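Local coordinates for cathepsin L Propeptide (Toxoplasma gondii, PDB 3F75), which is the I29-family propeptide of a cathepsin L, a small helical prosegment of the inhibitor type found in papain-like proteases, at residues W16-F28 / R45-H57. Numbering follows the deposited sequence. Where two conformers were deposited one is given.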
ATOM      1  N   TRP B  16     -12.771 -11.991 -28.653  1.00 47.41           N
ATOM      2  CA  TRP B  16     -14.150 -11.637 -28.195  1.00 47.26           C
ATOM      3  C   TRP B  16     -14.805 -10.620 -29.124  1.00 44.71           C
ATOM      4  O   TRP B  16     -14.122  -9.802 -29.742  1.00 44.52           O
ATOM      5  CB  TRP B  16     -14.120 -11.048 -26.785  1.00 48.39           C
ATOM      6  CG  TRP B  16     -13.529 -11.946 -25.754  1.00 52.15           C
ATOM      7  CD1 TRP B  16     -13.669 -13.297 -25.663  1.00 53.70           C
ATOM      8  CD2 TRP B  16     -12.723 -11.549 -24.636  1.00 55.14           C
ATOM      9  NE1 TRP B  16     -12.988 -13.772 -24.565  1.00 55.40           N
ATOM     10  CE2 TRP B  16     -12.402 -12.717 -23.917  1.00 55.63           C
ATOM     11  CE3 TRP B  16     -12.239 -10.318 -24.176  1.00 55.47           C
ATOM     12  CZ2 TRP B  16     -11.615 -12.691 -22.760  1.00 55.64           C
ATOM     13  CZ3 TRP B  16     -11.457 -10.293 -23.025  1.00 54.38           C
ATOM     14  CH2 TRP B  16     -11.157 -11.471 -22.332  1.00 54.49           C
ATOM     15  N   LYS B  17     -16.131 -10.678 -29.211  1.00 41.89           N
ATOM     16  CA  LYS B  17     -16.899  -9.680 -29.953  1.00 39.76           C
ATOM     17  C   LYS B  17     -17.187  -8.465 -29.066  1.00 35.78           C
ATOM     18  O   LYS B  17     -16.999  -8.506 -27.843  1.00 31.96           O
ATOM     19  CB  LYS B  17     -18.218 -10.278 -30.467  1.00 40.40           C
ATOM     20  CG  LYS B  17     -18.061 -11.463 -31.429  1.00 41.80           C
ATOM     21  CD  LYS B  17     -17.384 -11.085 -32.749  1.00 43.35           C
ATOM     22  CE  LYS B  17     -18.201 -10.073 -33.546  1.00 43.59           C
ATOM     23  NZ  LYS B  17     -17.808 -10.048 -34.986  1.00 43.16           N
ATOM     24  N   GLU B  18     -17.644  -7.388 -29.701  1.00 32.04           N
ATOM     25  CA  GLU B  18     -17.988  -6.145 -29.002  1.00 29.81           C
ATOM     26  C   GLU B  18     -19.028  -6.383 -27.904  1.00 27.52           C
ATOM     27  O   GLU B  18     -18.911  -5.857 -26.800  1.00 25.84           O
ATOM     28  CB  GLU B  18     -18.504  -5.105 -30.009  1.00 30.59           C
ATOM     29  CG  GLU B  18     -18.647  -3.692 -29.459  1.00 33.19           C
ATOM     30  CD  GLU B  18     -17.329  -3.095 -28.998  1.00 35.64           C
ATOM     31  OE1 GLU B  18     -16.273  -3.463 -29.552  1.00 40.45           O
ATOM     32  OE2 GLU B  18     -17.346  -2.250 -28.086  1.00 36.16           O
ATOM     33  N   ALA B  19     -20.040  -7.192 -28.210  1.00 25.52           N
ATOM     34  CA  ALA B  19     -21.090  -7.514 -27.252  1.00 23.55           C
ATOM     35  C   ALA B  19     -20.539  -8.142 -25.971  1.00 23.69           C
ATOM     36  O   ALA B  19     -21.085  -7.896 -24.902  1.00 24.37           O
ATOM     37  CB  ALA B  19     -22.122  -8.425 -27.881  1.00 23.96           C
ATOM     38  N   HIS B  20     -19.471  -8.941 -26.071  1.00 23.59           N
ATOM     39  CA  HIS B  20     -18.818  -9.481 -24.875  1.00 23.46           C
ATOM     40  C   HIS B  20     -18.223  -8.344 -24.033  1.00 22.17           C
ATOM     41  O   HIS B  20     -18.419  -8.299 -22.815  1.00 17.19           O
ATOM     42  CB  HIS B  20     -17.718 -10.499 -25.204  1.00 26.29           C
ATOM     43  CG  HIS B  20     -16.865 -10.841 -24.019  1.00 38.52           C
ATOM     44  ND1 HIS B  20     -15.633 -10.260 -23.793  1.00 46.20           N
ATOM     45  CD2 HIS B  20     -17.098 -11.650 -22.957  1.00 44.37           C
ATOM     46  CE1 HIS B  20     -15.136 -10.714 -22.655  1.00 47.00           C
ATOM     47  NE2 HIS B  20     -16.003 -11.561 -22.130  1.00 47.63           N
ATOM     48  N   PHE B  21     -17.488  -7.447 -24.689  1.00 17.76           N
ATOM     49  CA  PHE B  21     -16.932  -6.277 -24.012  1.00 17.49           C
ATOM     50  C   PHE B  21     -18.043  -5.415 -23.431  1.00 17.31           C
ATOM     51  O   PHE B  21     -17.931  -4.934 -22.309  1.00 14.90           O
ATOM     52  CB  PHE B  21     -16.076  -5.445 -24.965  1.00 17.57           C
ATOM     53  CG  PHE B  21     -14.747  -6.071 -25.306  1.00 17.27           C
ATOM     54  CD1 PHE B  21     -13.813  -6.340 -24.314  1.00 17.90           C
ATOM     55  CD2 PHE B  21     -14.414  -6.348 -26.618  1.00 14.34           C
ATOM     56  CE1 PHE B  21     -12.574  -6.899 -24.630  1.00 17.90           C
ATOM     57  CE2 PHE B  21     -13.174  -6.911 -26.945  1.00 18.61           C
ATOM     58  CZ  PHE B  21     -12.255  -7.179 -25.948  1.00 15.58           C
ATOM     59  N   GLN B  22     -19.131  -5.236 -24.174  1.00 18.36           N
ATOM     60  CA  GLN B  22     -20.259  -4.449 -23.665  1.00 18.92           C
ATOM     61  C   GLN B  22     -20.875  -5.073 -22.417  1.00 20.16           C
ATOM     62  O   GLN B  22     -21.152  -4.370 -21.445  1.00 18.71           O
ATOM     63  CB  GLN B  22     -21.321  -4.255 -24.742  1.00 21.19           C
ATOM     64  CG  GLN B  22     -20.875  -3.286 -25.833  1.00 26.56           C
ATOM     65  CD  GLN B  22     -21.828  -3.233 -27.010  1.00 35.24           C
ATOM     66  OE1 GLN B  22     -22.582  -4.175 -27.257  1.00 43.14           O
ATOM     67  NE2 GLN B  22     -21.795  -2.130 -27.751  1.00 39.88           N
ATOM     68  N   ASP B  23     -21.084  -6.385 -22.437  1.00 19.16           N
ATOM     69  CA  ASP B  23     -21.591  -7.086 -21.257  1.00 20.03           C
ATOM     70  C   ASP B  23     -20.618  -6.968 -20.088  1.00 19.26           C
ATOM     71  O   ASP B  23     -21.024  -6.773 -18.937  1.00 19.54           O
ATOM     72  CB  ASP B  23     -21.805  -8.571 -21.541  1.00 19.94           C
ATOM     73  CG  ASP B  23     -22.962  -8.841 -22.483  1.00 20.81           C
ATOM     74  OD1 ASP B  23     -23.834  -7.970 -22.640  1.00 23.69           O
ATOM     75  OD2 ASP B  23     -23.001  -9.951 -23.053  1.00 16.98           O
ATOM     76  N   ALA B  24     -19.340  -7.135 -20.379  1.00 17.35           N
ATOM     77  CA  ALA B  24     -18.331  -7.073 -19.335  1.00 17.71           C
ATOM     78  C   ALA B  24     -18.318  -5.684 -18.679  1.00 16.44           C
ATOM     79  O   ALA B  24     -18.140  -5.562 -17.471  1.00 17.60           O
ATOM     80  CB  ALA B  24     -16.947  -7.430 -19.912  1.00 15.39           C
ATOM     81  N   PHE B  25     -18.523  -4.633 -19.465  1.00 16.28           N
ATOM     82  CA  PHE B  25     -18.477  -3.271 -18.917  1.00 18.45           C
ATOM     83  C   PHE B  25     -19.715  -2.995 -18.055  1.00 21.71           C
ATOM     84  O   PHE B  25     -19.617  -2.344 -17.031  1.00 18.48           O
ATOM     85  CB  PHE B  25     -18.345  -2.252 -20.045  1.00 19.03           C
ATOM     86  CG  PHE B  25     -18.110  -0.827 -19.582  1.00 14.99           C
ATOM     87  CD1 PHE B  25     -17.021  -0.498 -18.781  1.00 17.24           C
ATOM     88  CD2 PHE B  25     -18.943   0.194 -20.021  1.00 16.12           C
ATOM     89  CE1 PHE B  25     -16.785   0.822 -18.409  1.00 18.32           C
ATOM     90  CE2 PHE B  25     -18.713   1.520 -19.652  1.00 17.91           C
ATOM     91  CZ  PHE B  25     -17.640   1.830 -18.841  1.00 15.67           C
ATOM     92  N   SER B  26     -20.869  -3.512 -18.456  1.00 21.95           N
ATOM     93  CA  SER B  26     -22.092  -3.355 -17.650  1.00 22.45           C
ATOM     94  C   SER B  26     -21.974  -4.040 -16.305  1.00 20.15           C
ATOM     95  O   SER B  26     -22.351  -3.467 -15.303  1.00 19.24           O
ATOM     96  CB  SER B  26     -23.320  -3.889 -18.386  1.00 23.38           C
ATOM     97  OG  SER B  26     -23.485  -3.187 -19.599  1.00 33.46           O
ATOM     98  N   SER B  27     -21.422  -5.252 -16.294  1.00 19.40           N
ATOM     99  CA  SER B  27     -21.140  -5.955 -15.057  1.00 19.55           C
ATOM    100  C   SER B  27     -20.145  -5.171 -14.158  1.00 20.04           C
ATOM    101  O   SER B  27     -20.292  -5.145 -12.935  1.00 18.15           O
ATOM    102  CB  SER B  27     -20.590  -7.348 -15.364  0.50 20.06           C
ATOM    103  OG  SER B  27     -20.410  -8.081 -14.176  0.50 18.09           O
ATOM    104  N   PHE B  28     -19.116  -4.589 -14.774  1.00 21.90           N
ATOM    105  CA  PHE B  28     -18.139  -3.744 -14.090  1.00 19.87           C
ATOM    106  C   PHE B  28     -18.859  -2.539 -13.467  1.00 19.07           C
ATOM    107  O   PHE B  28     -18.631  -2.215 -12.304  1.00 21.34           O
ATOM    108  CB  PHE B  28     -17.053  -3.283 -15.089  1.00 20.16           C
ATOM    109  CG  PHE B  28     -16.116  -2.230 -14.554  1.00 18.17           C
ATOM    110  CD1 PHE B  28     -15.058  -2.572 -13.733  1.00 16.76           C
ATOM    111  CD2 PHE B  28     -16.276  -0.898 -14.903  1.00 17.45           C
ATOM    112  CE1 PHE B  28     -14.170  -1.611 -13.259  1.00 18.24           C
ATOM    113  CE2 PHE B  28     -15.406   0.080 -14.420  1.00 16.77           C
ATOM    114  CZ  PHE B  28     -14.347  -0.276 -13.593  1.00 18.33           C
ATOM    115  N   ARG B  45     -14.061   5.825 -20.752  1.00 10.74           N
ATOM    116  CA  ARG B  45     -13.884   4.845 -19.708  1.00 12.08           C
ATOM    117  C   ARG B  45     -14.131   3.419 -20.231  1.00 12.92           C
ATOM    118  O   ARG B  45     -13.477   2.477 -19.804  1.00 14.62           O
ATOM    119  CB  ARG B  45     -14.807   5.164 -18.529  1.00 13.46           C
ATOM    120  CG  ARG B  45     -14.494   6.482 -17.875  1.00 16.03           C
ATOM    121  CD  ARG B  45     -13.427   6.372 -16.802  1.00 18.40           C
ATOM    122  NE  ARG B  45     -12.865   7.700 -16.582  1.00 17.57           N
ATOM    123  CZ  ARG B  45     -11.577   8.014 -16.592  1.00 18.02           C
ATOM    124  NH1 ARG B  45     -10.640   7.097 -16.749  1.00 19.75           N
ATOM    125  NH2 ARG B  45     -11.229   9.276 -16.424  1.00 20.59           N
ATOM    126  N   TYR B  46     -15.053   3.274 -21.173  1.00 14.39           N
ATOM    127  CA  TYR B  46     -15.286   1.990 -21.817  1.00 13.38           C
ATOM    128  C   TYR B  46     -14.038   1.538 -22.588  1.00 15.21           C
ATOM    129  O   TYR B  46     -13.623   0.364 -22.501  1.00 12.02           O
ATOM    130  CB  TYR B  46     -16.475   2.104 -22.759  1.00 13.88           C
ATOM    131  CG  TYR B  46     -16.795   0.850 -23.549  1.00 13.63           C
ATOM    132  CD1 TYR B  46     -16.954  -0.369 -22.916  1.00 14.45           C
ATOM    133  CD2 TYR B  46     -16.986   0.902 -24.924  1.00 16.62           C
ATOM    134  CE1 TYR B  46     -17.255  -1.516 -23.630  1.00 16.86           C
ATOM    135  CE2 TYR B  46     -17.298  -0.233 -25.644  1.00 18.66           C
ATOM    136  CZ  TYR B  46     -17.429  -1.447 -24.983  1.00 19.55           C
ATOM    137  OH  TYR B  46     -17.741  -2.592 -25.671  1.00 20.77           O
ATOM    138  N   ALA B  47     -13.441   2.473 -23.325  1.00 12.16           N
ATOM    139  CA  ALA B  47     -12.245   2.172 -24.108  1.00 13.89           C
ATOM    140  C   ALA B  47     -11.081   1.771 -23.203  1.00 12.22           C
ATOM    141  O   ALA B  47     -10.382   0.796 -23.491  1.00 14.31           O
ATOM    142  CB  ALA B  47     -11.856   3.356 -24.999  1.00 12.34           C
ATOM    143  N   ILE B  48     -10.895   2.496 -22.101  1.00 14.64           N
ATOM    144  CA  ILE B  48      -9.831   2.176 -21.129  1.00 13.77           C
ATOM    145  C   ILE B  48     -10.081   0.815 -20.489  1.00 16.52           C
ATOM    146  O   ILE B  48      -9.162  -0.009 -20.379  1.00 15.35           O
ATOM    147  CB  ILE B  48      -9.695   3.259 -20.042  1.00 12.97           C
ATOM    148  CG1 ILE B  48      -9.233   4.564 -20.681  1.00 12.87           C
ATOM    149  CG2 ILE B  48      -8.700   2.826 -18.933  1.00 12.22           C
ATOM    150  CD1 ILE B  48      -9.295   5.797 -19.753  1.00 16.11           C
ATOM    151  N   PHE B  49     -11.329   0.587 -20.085  1.00 15.45           N
ATOM    152  CA  PHE B  49     -11.758  -0.697 -19.531  1.00 17.64           C
ATOM    153  C   PHE B  49     -11.466  -1.867 -20.471  1.00 16.26           C
ATOM    154  O   PHE B  49     -10.889  -2.878 -20.055  1.00 16.82           O
ATOM    155  CB  PHE B  49     -13.256  -0.676 -19.185  1.00 17.27           C
ATOM    156  CG  PHE B  49     -13.798  -2.029 -18.787  1.00 13.96           C
ATOM    157  CD1 PHE B  49     -13.665  -2.490 -17.490  1.00 15.43           C
ATOM    158  CD2 PHE B  49     -14.441  -2.844 -19.720  1.00 15.53           C
ATOM    159  CE1 PHE B  49     -14.149  -3.735 -17.126  1.00 17.23           C
ATOM    160  CE2 PHE B  49     -14.924  -4.075 -19.364  1.00 14.32           C
ATOM    161  CZ  PHE B  49     -14.783  -4.529 -18.067  1.00 16.29           C
ATOM    162  N   LYS B  50     -11.853  -1.729 -21.733  1.00 15.76           N
ATOM    163  CA  LYS B  50     -11.586  -2.766 -22.720  1.00 15.62           C
ATOM    164  C   LYS B  50     -10.092  -3.041 -22.838  1.00 15.74           C
ATOM    165  O   LYS B  50      -9.667  -4.194 -22.832  1.00 15.51           O
ATOM    166  CB  LYS B  50     -12.127  -2.372 -24.091  1.00 17.27           C
ATOM    167  CG  LYS B  50     -13.630  -2.409 -24.176  1.00 18.91           C
ATOM    168  CD  LYS B  50     -14.095  -2.431 -25.621  1.00 25.35           C
ATOM    169  CE  LYS B  50     -13.914  -1.099 -26.326  1.00 26.91           C
ATOM    170  NZ  LYS B  50     -14.319  -1.228 -27.761  1.00 28.31           N
ATOM    171  N   ASN B  51      -9.300  -1.982 -22.931  1.00 12.62           N
ATOM    172  CA  ASN B  51      -7.857  -2.140 -23.029  1.00 14.35           C
ATOM    173  C   ASN B  51      -7.267  -2.869 -21.829  1.00 15.32           C
ATOM    174  O   ASN B  51      -6.432  -3.777 -21.998  1.00 14.04           O
ATOM    175  CB  ASN B  51      -7.167  -0.789 -23.210  1.00 17.03           C
ATOM    176  CG  ASN B  51      -7.311  -0.246 -24.634  1.00 23.86           C
ATOM    177  OD1 ASN B  51      -7.599  -0.991 -25.581  1.00 25.90           O
ATOM    178  ND2 ASN B  51      -7.113   1.057 -24.786  1.00 22.35           N
ATOM    179  N   ASN B  52      -7.714  -2.499 -20.632  1.00 13.21           N
ATOM    180  CA  ASN B  52      -7.263  -3.177 -19.405  1.00 14.70           C
ATOM    181  C   ASN B  52      -7.720  -4.637 -19.332  1.00 14.76           C
ATOM    182  O   ASN B  52      -6.969  -5.521 -18.901  1.00 14.89           O
ATOM    183  CB  ASN B  52      -7.764  -2.454 -18.158  1.00 15.01           C
ATOM    184  CG  ASN B  52      -7.118  -1.106 -17.950  1.00 17.50           C
ATOM    185  OD1 ASN B  52      -5.977  -0.868 -18.379  1.00 14.47           O
ATOM    186  ND2 ASN B  52      -7.844  -0.206 -17.264  1.00 10.95           N
ATOM    187  N   LEU B  53      -8.959  -4.881 -19.733  1.00 12.84           N
ATOM    188  CA  LEU B  53      -9.519  -6.229 -19.748  1.00 16.06           C
ATOM    189  C   LEU B  53      -8.708  -7.138 -20.679  1.00 16.09           C
ATOM    190  O   LEU B  53      -8.374  -8.285 -20.328  1.00 16.61           O
ATOM    191  CB  LEU B  53     -10.995  -6.183 -20.171  1.00 16.45           C
ATOM    192  CG  LEU B  53     -11.765  -7.501 -20.070  1.00 22.74           C
ATOM    193  CD1 LEU B  53     -11.764  -8.005 -18.623  1.00 23.91           C
ATOM    194  CD2 LEU B  53     -13.192  -7.363 -20.596  1.00 23.24           C
ATOM    195  N   VAL B  54      -8.385  -6.627 -21.863  1.00 15.01           N
ATOM    196  CA  VAL B  54      -7.597  -7.386 -22.829  1.00 13.91           C
ATOM    197  C   VAL B  54      -6.208  -7.650 -22.242  1.00 15.95           C
ATOM    198  O   VAL B  54      -5.688  -8.781 -22.307  1.00 12.49           O
ATOM    199  CB  VAL B  54      -7.502  -6.666 -24.200  1.00 15.57           C
ATOM    200  CG1 VAL B  54      -6.435  -7.321 -25.073  1.00 14.87           C
ATOM    201  CG2 VAL B  54      -8.860  -6.666 -24.904  1.00 11.95           C
ATOM    202  N   TYR B  55      -5.634  -6.625 -21.615  1.00 13.35           N
ATOM    203  CA  TYR B  55      -4.343  -6.783 -20.979  1.00 11.15           C
ATOM    204  C   TYR B  55      -4.322  -7.879 -19.935  1.00 12.82           C
ATOM    205  O   TYR B  55      -3.410  -8.688 -19.916  1.00 13.31           O
ATOM    206  CB  TYR B  55      -3.916  -5.474 -20.330  1.00 13.71           C
ATOM    207  CG  TYR B  55      -2.584  -5.575 -19.634  1.00 12.46           C
ATOM    208  CD1 TYR B  55      -1.410  -5.522 -20.355  1.00 17.44           C
ATOM    209  CD2 TYR B  55      -2.502  -5.726 -18.254  1.00 17.16           C
ATOM    210  CE1 TYR B  55      -0.190  -5.613 -19.733  1.00 19.61           C
ATOM    211  CE2 TYR B  55      -1.275  -5.794 -17.616  1.00 16.85           C
ATOM    212  CZ  TYR B  55      -0.130  -5.753 -18.361  1.00 19.83           C
ATOM    213  OH  TYR B  55       1.098  -5.820 -17.757  1.00 24.96           O
ATOM    214  N   ILE B  56      -5.335  -7.885 -19.063  1.00 11.05           N
ATOM    215  CA  ILE B  56      -5.431  -8.826 -17.962  1.00  9.95           C
ATOM    216  C   ILE B  56      -5.550 -10.244 -18.503  1.00 11.11           C
ATOM    217  O   ILE B  56      -4.781 -11.139 -18.112  1.00 10.54           O
ATOM    218  CB  ILE B  56      -6.647  -8.474 -17.051  1.00  8.04           C
ATOM    219  CG1 ILE B  56      -6.377  -7.168 -16.305  1.00 15.97           C
ATOM    220  CG2 ILE B  56      -6.982  -9.605 -16.069  1.00 13.37           C
ATOM    221  CD1 ILE B  56      -7.620  -6.581 -15.614  1.00 11.71           C
ATOM    222  N   HIS B  57      -6.505 -10.430 -19.418  1.00 10.88           N
ATOM    223  CA  HIS B  57      -6.734 -11.712 -20.044  1.00 14.27           C
ATOM    224  C   HIS B  57      -5.486 -12.254 -20.733  1.00 13.91           C
ATOM    225  O   HIS B  57      -5.140 -13.420 -20.567  1.00 15.48           O
ATOM    226  CB  HIS B  57      -7.858 -11.601 -21.060  1.00 16.94           C
ATOM    227  CG  HIS B  57      -8.082 -12.859 -21.839  1.00 23.00           C
ATOM    228  ND1 HIS B  57      -8.573 -14.009 -21.260  1.00 33.52           N
ATOM    229  CD2 HIS B  57      -7.900 -13.144 -23.148  1.00 27.25           C
ATOM    230  CE1 HIS B  57      -8.683 -14.951 -22.179  1.00 33.36           C
ATOM    231  NE2 HIS B  57      -8.278 -14.453 -23.333  1.00 33.75           N
TER
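F49 packs its ring against both F25 and F28, which lie one turn apart on helix 18-32, and with Y46 these rings form the aromatic cluster at the centre of the contact. F25 CD1 lies over a face of the F49 ring, 3.6 Å from F49 CG, whereas F49 CD1 sits over a face of F28; both ring pairs meet obliquely. With its CG anti to the backbone N (chi1 -173°), F25 reaches across to the backbone of helix 39-60, where Y46 CA makes a CH-pi contact with its face, 4.0 Å from the ring centroid. A24 CB meets the edge of F49 in its plane and touches L53 CD2 at 3.8 Å. Further toward the N-terminus, F21 enters a hole formed by Y46, K50, L53 and V54: CD1 packs on L53 CD2, and CZ reaches V54 CG2 at 3.6 Å. At this end W16 places CZ2 over the centre of the H57 imidazole, the two planes 46° apart.

The polar edge belongs to E18. Bent at chi2, its chain brings OE2 into the plane of the Y46 ring, where it accepts a very short hydrogen bond of 2.5 Å from Y46 OH. K50 NZ adds a salt bridge to the syn lone pair of the same OE2 at 3.2 Å, so a phenol and an ammonium grip one oxygen, probably stabilising the carboxylate's negative charge. The axes of segments 18-28 and 45-57 cross at 104° and approach to 10.4 Å, in the nearly perpendicular, aromatic-cored helix pair characteristic of cathepsin L-like I29 propeptides.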